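Long-range contact in putative peptidyl-arginine deiminase (Chlorobium tepidum, PDB 1XKN), which probably hydrolyses the guanidinium group of agmatine or of arginine residues in proteins: residues I291-V296 against F317-E321. Numbering follows the deposited sequence.
Sequences IANTVV and FPKRE
R320, E321 and V296 bury the most surface where the parallel pairing of two strands begins, V295 beside E321, in a beta-alpha-beta unit: strand 295-300, helix 305-316, then strand 321-326. A type I turn from F317 to R320 leads from the helix into the second strand. Backbone bonds flank the bridge, E321 N to T294 O (3.0 Å) and V296 N to E321 O (3.0 Å), and V296 also pairs with V323 further on.

The long side chain of R320 suits its place because its aliphatic stem can run past the T294 and N293 carbonyls and against V296 CG2 while its head reaches the turn between strands 290-291 and 295-300. Extended from CG to NE, it brings NE to A292 O at 2.7 Å, nearly along the C=O axis, the N-H...O angle 164° and the oxygen close to the guanidinium plane. I291 CG2 lies over one face of that group, 3.5 Å from NE. NH1 also donates to W12 O and to a water that lies by N293 OD1, an oxygen that accepts from H15 N as well; several bonds thus limit rotation of the head.

With CG1 anti to the backbone N (chi1 179°), beta-branched V296 turns CG2 against both R320 CD (3.6 Å) and F317 CG. The phenyl ring of F317, a broad apolar surface just past the helix, meets I291 at its far end, I291 CD1 to F317 CZ at 3.5 Å. On the other side of the strand pair, E321 runs alongside V295, where its methylenes suit an apolar neighbour while its carboxylate OE2 forms a salt bridge with R49. There V295 CG1 lies 4.0 Å from E321 CB.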
loop_
_atom_site.group_PDB
_atom_site.type_symbol
_atom_site.label_atom_id
_atom_site.label_comp_id
_atom_site.label_asym_id
_atom_site.label_seq_id
_atom_site.Cartn_x
_atom_site.Cartn_y
_atom_site.Cartn_z
ATOM N N ILE A 291 -0.677 -2.315 7.752
ATOM C CA ILE A 291 -1.478 -2.812 8.864
ATOM C C ILE A 291 -1.894 -4.250 8.557
ATOM O O ILE A 291 -2.560 -4.499 7.555
ATOM C CB ILE A 291 -2.770 -1.980 9.056
ATOM C CG1 ILE A 291 -2.432 -0.498 9.228
ATOM C CG2 ILE A 291 -3.533 -2.492 10.278
ATOM C CD1 ILE A 291 -3.630 0.420 8.991
ATOM N N ALA A 292 -1.481 -5.191 9.403
ATOM C CA ALA A 292 -1.847 -6.599 9.243
ATOM C C ALA A 292 -2.818 -6.936 10.373
ATOM O O ALA A 292 -3.121 -6.075 11.196
ATOM C CB ALA A 292 -0.606 -7.482 9.321
ATOM N N ASN A 293 -3.297 -8.175 10.433
ATOM C CA ASN A 293 -4.246 -8.547 11.479
ATOM C C ASN A 293 -3.723 -8.409 12.905
ATOM O O ASN A 293 -4.379 -7.807 13.753
ATOM C CB ASN A 293 -4.751 -9.981 11.265
ATOM C CG ASN A 293 -5.687 -10.105 10.080
ATOM O OD1 ASN A 293 -6.087 -9.108 9.473
ATOM N ND2 ASN A 293 -6.054 -11.339 9.747
ATOM N N THR A 294 -2.541 -8.952 13.174
ATOM C CA THR A 294 -1.991 -8.898 14.528
ATOM C C THR A 294 -0.775 -7.999 14.692
ATOM O O THR A 294 -0.286 -7.809 15.808
ATOM C CB THR A 294 -1.582 -10.295 15.011
ATOM O OG1 THR A 294 -0.463 -10.753 14.244
ATOM C CG2 THR A 294 -2.728 -11.266 14.847
ATOM N N VAL A 295 -0.282 -7.452 13.589
ATOM C CA VAL A 295 0.896 -6.604 13.656
ATOM C C VAL A 295 0.848 -5.470 12.653
ATOM O O VAL A 295 0.104 -5.510 11.676
ATOM C CB VAL A 295 2.189 -7.416 13.380
ATOM C CG1 VAL A 295 2.376 -8.491 14.439
ATOM C CG2 VAL A 295 2.122 -8.053 11.993
ATOM N N VAL A 296 1.641 -4.442 12.927
ATOM C CA VAL A 296 1.768 -3.310 12.031
ATOM C C VAL A 296 3.256 -3.306 11.728
ATOM O O VAL A 296 4.082 -3.279 12.642
ATOM C CB VAL A 296 1.351 -1.988 12.702
ATOM C CG1 VAL A 296 1.539 -0.827 11.724
ATOM C CG2 VAL A 296 -0.112 -2.071 13.133
ATOM N N PHE A 317 -2.511 1.829 17.164
ATOM C CA PHE A 317 -2.987 0.449 17.064
ATOM C C PHE A 317 -2.590 -0.311 18.326
ATOM O O PHE A 317 -1.738 -1.195 18.288
ATOM C CB PHE A 317 -2.367 -0.231 15.837
ATOM C CG PHE A 317 -2.670 0.467 14.544
ATOM C CD1 PHE A 317 -1.758 1.357 13.983
ATOM C CD2 PHE A 317 -3.884 0.254 13.899
ATOM C CE1 PHE A 317 -2.051 2.024 12.796
ATOM C CE2 PHE A 317 -4.187 0.915 12.714
ATOM C CZ PHE A 317 -3.270 1.803 12.162
ATOM N N PRO A 318 -3.227 0.011 19.460
ATOM C CA PRO A 318 -2.929 -0.634 20.742
ATOM C C PRO A 318 -3.199 -2.136 20.825
ATOM O O PRO A 318 -2.643 -2.822 21.685
ATOM C CB PRO A 318 -3.776 0.165 21.728
ATOM C CG PRO A 318 -4.977 0.518 20.920
ATOM C CD PRO A 318 -4.381 0.922 19.581
ATOM N N LYS A 319 -4.042 -2.643 19.932
ATOM C CA LYS A 319 -4.385 -4.061 19.925
ATOM C C LYS A 319 -3.450 -4.904 19.058
ATOM O O LYS A 319 -3.582 -6.126 18.999
ATOM C CB LYS A 319 -5.837 -4.232 19.457
ATOM C CG LYS A 319 -6.866 -3.669 20.437
ATOM C CD LYS A 319 -8.278 -3.624 19.855
ATOM C CE LYS A 319 -8.417 -2.529 18.804
ATOM N NZ LYS A 319 -9.830 -2.328 18.357
ATOM N N ARG A 320 -2.493 -4.252 18.402
ATOM C CA ARG A 320 -1.552 -4.950 17.531
ATOM C C ARG A 320 -0.110 -4.765 17.996
ATOM O O ARG A 320 0.176 -3.906 18.829
ATOM C CB ARG A 320 -1.672 -4.418 16.099
ATOM C CG ARG A 320 -3.006 -4.680 15.406
ATOM C CD ARG A 320 -2.998 -4.011 14.040
ATOM N NE ARG A 320 -4.040 -4.483 13.131
ATOM C CZ ARG A 320 -5.287 -4.024 13.101
ATOM N NH1 ARG A 320 -6.147 -4.520 12.226
ATOM N NH2 ARG A 320 -5.675 -3.072 13.942
ATOM N N GLU A 321 0.800 -5.581 17.473
ATOM C CA GLU A 321 2.206 -5.432 17.827
ATOM C C GLU A 321 2.895 -4.676 16.697
ATOM O O GLU A 321 2.944 -5.161 15.565
ATOM C CB GLU A 321 2.894 -6.787 18.008
ATOM C CG GLU A 321 4.333 -6.639 18.499
ATOM C CD GLU A 321 5.162 -7.894 18.330
ATOM O OE1 GLU A 321 6.346 -7.874 18.737
ATOM O OE2 GLU A 321 4.642 -8.893 17.789
HETATM O O HOH W 1 -6.326 -6.330 9.827
#